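Local coordinates for beta-d-glucoside glucohydrolase (Hypocrea jecorina, PDB 3ZZ1), which probably hydrolyses terminal, non-reducing beta-D-glucosyl residues to release beta-D-glucose in cellulose degradation, as a family 3 glycoside hydrolase, at residues S690-I695 and T707-V712. Residues are numbered along the deposited sequence; the frame is centred on the assembly and turned at random. Where two conformers were deposited one is given.
Sequences SGSFGI and TSTLSV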
loop_
_atom_site.group_PDB
_atom_site.type_symbol
_atom_site.label_atom_id
_atom_site.label_comp_id
_atom_site.label_asym_id
_atom_site.label_seq_id
_atom_site.Cartn_x
_atom_site.Cartn_y
_atom_site.Cartn_z
ATOM N N SER A 690 -10.651 14.919 -26.546
ATOM C CA SER A 690 -10.069 16.117 -27.135
ATOM C C SER A 690 -10.391 17.318 -26.247
ATOM O O SER A 690 -11.326 17.275 -25.439
ATOM C CB SER A 690 -10.577 16.335 -28.563
ATOM O OG SER A 690 -11.948 16.682 -28.578
ATOM N N GLY A 691 -9.601 18.377 -26.384
ATOM C CA GLY A 691 -9.803 19.582 -25.600
ATOM C C GLY A 691 -8.586 19.981 -24.790
ATOM O O GLY A 691 -7.503 19.401 -24.942
ATOM N N SER A 692 -8.777 20.977 -23.930
ATOM C CA SER A 692 -7.717 21.523 -23.100
ATOM C C SER A 692 -7.756 20.911 -21.698
ATOM O O SER A 692 -8.751 21.040 -20.970
ATOM C CB SER A 692 -7.839 23.049 -23.028
ATOM O OG SER A 692 -6.713 23.615 -22.386
ATOM N N PHE A 693 -6.672 20.223 -21.346
ATOM C CA PHE A 693 -6.494 19.629 -20.028
ATOM C C PHE A 693 -5.872 20.658 -19.101
ATOM O O PHE A 693 -4.871 21.286 -19.448
ATOM C CB PHE A 693 -5.550 18.425 -20.103
ATOM C CG PHE A 693 -6.157 17.189 -20.714
ATOM C CD1 PHE A 693 -6.316 17.074 -22.091
ATOM C CD2 PHE A 693 -6.523 16.117 -19.911
ATOM C CE1 PHE A 693 -6.863 15.915 -22.653
ATOM C CE2 PHE A 693 -7.064 14.955 -20.467
ATOM C CZ PHE A 693 -7.234 14.859 -21.838
ATOM N N GLY A 694 -6.456 20.830 -17.921
ATOM C CA GLY A 694 -5.866 21.690 -16.899
ATOM C C GLY A 694 -4.623 21.051 -16.300
ATOM O O GLY A 694 -4.648 19.886 -15.891
ATOM N N ILE A 695 -3.530 21.808 -16.264
ATOM C CA ILE A 695 -2.281 21.337 -15.671
ATOM C C ILE A 695 -2.007 22.131 -14.396
ATOM O O ILE A 695 -1.873 23.354 -14.434
ATOM C CB ILE A 695 -1.102 21.447 -16.674
ATOM C CG1 ILE A 695 -1.396 20.638 -17.952
ATOM C CG2 ILE A 695 0.228 21.034 -16.030
ATOM C CD1 ILE A 695 -1.668 19.149 -17.731
ATOM N N THR A 707 -0.034 26.864 -12.851
ATOM C CA THR A 707 -0.990 26.212 -13.742
ATOM C C THR A 707 -0.614 26.450 -15.193
ATOM O O THR A 707 -0.080 27.501 -15.546
ATOM C CB THR A 707 -2.449 26.711 -13.543
ATOM O OG1 THR A 707 -2.530 28.112 -13.837
ATOM C CG2 THR A 707 -2.942 26.454 -12.124
ATOM N N SER A 708 -0.909 25.458 -16.024
ATOM C CA SER A 708 -0.766 25.562 -17.468
ATOM C C SER A 708 -1.893 24.754 -18.114
ATOM O O SER A 708 -2.889 24.427 -17.459
ATOM C CB SER A 708 0.605 25.043 -17.908
ATOM O OG SER A 708 0.900 25.407 -19.250
ATOM N N THR A 709 -1.735 24.446 -19.399
ATOM C CA THR A 709 -2.715 23.662 -20.139
ATOM C C THR A 709 -2.020 22.645 -21.037
ATOM O O THR A 709 -0.893 22.861 -21.500
ATOM C CB THR A 709 -3.621 24.553 -21.027
ATOM O OG1 THR A 709 -2.808 25.398 -21.846
ATOM C CG2 THR A 709 -4.563 25.414 -20.177
ATOM N N LEU A 710 -2.697 21.527 -21.263
ATOM C CA LEU A 710 -2.264 20.548 -22.242
ATOM C C LEU A 710 -3.400 20.412 -23.250
ATOM O O LEU A 710 -4.541 20.131 -22.883
ATOM C CB LEU A 710 -1.934 19.209 -21.568
ATOM C CG LEU A 710 -1.135 18.187 -22.388
ATOM C CD1 LEU A 710 -0.265 17.339 -21.472
ATOM C CD2 LEU A 710 -2.041 17.309 -23.238
ATOM N N SER A 711 -3.078 20.629 -24.520
ATOM C CA SER A 711 -4.074 20.697 -25.567
ATOM C C SER A 711 -4.059 19.447 -26.443
ATOM O O SER A 711 -3.036 19.111 -27.037
ATOM C CB SER A 711 -3.834 21.952 -26.413
ATOM O OG SER A 711 -4.723 22.007 -27.507
ATOM N N VAL A 712 -5.203 18.769 -26.513
ATOM C CA VAL A 712 -5.380 17.593 -27.371
ATOM C C VAL A 712 -6.403 17.919 -28.467
ATOM O O VAL A 712 -7.554 18.239 -28.168
ATOM C CB VAL A 712 -5.838 16.358 -26.547
ATOM C CG1 VAL A 712 -6.023 15.140 -27.443
ATOM C CG2 VAL A 712 -4.835 16.052 -25.444
#
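Phe693 and Val712 meet through CE1 and CG2, 3.5 Å apart. CG of Phe693 lies beside the backbone N, anti to the carbonyl carbon (chi1 -74°), and from there the ring reaches Val712, crossing it obliquely. Leu710 O lies at the ring edge, in its plane, 3.6 Å from CD1. Ile695 CD1 also touches Leu710 CB, at 3.8 Å. The Phe693 ring meets Tyr639 edge-to-face. An alanine in place of Phe693 would probably open a gap beside Val712 CG2 and leave Tyr639 without this ring partner. Three antiparallel hydrogen-bonded pairs join the strands: Gly691 with Val712, Phe693 with Leu710, and Ile695 with Ser708. Phe693 N to Leu710 O is 2.6 Å. Ile695 N stands well above the carbonyl plane of Ser708, 2.9 Å from its O. The backbone angles of Gly691 would jam a CB against the preceding carbonyl oxygen. On the exposed polar face, Ser692 OG packs against Thr709 CB at 3.5 Å. The segments belong to the beta hairpin 691-698/704-712 of the fibronectin type III-like domain. Strand 629-638 flanks 691-698, with a backbone hydrogen bond between Gly694 and Thr638. Strands 582-591 and 613-623 meet the apolar face, where Val589 and Ala615 touch Leu710 and Val617 touches Ile695.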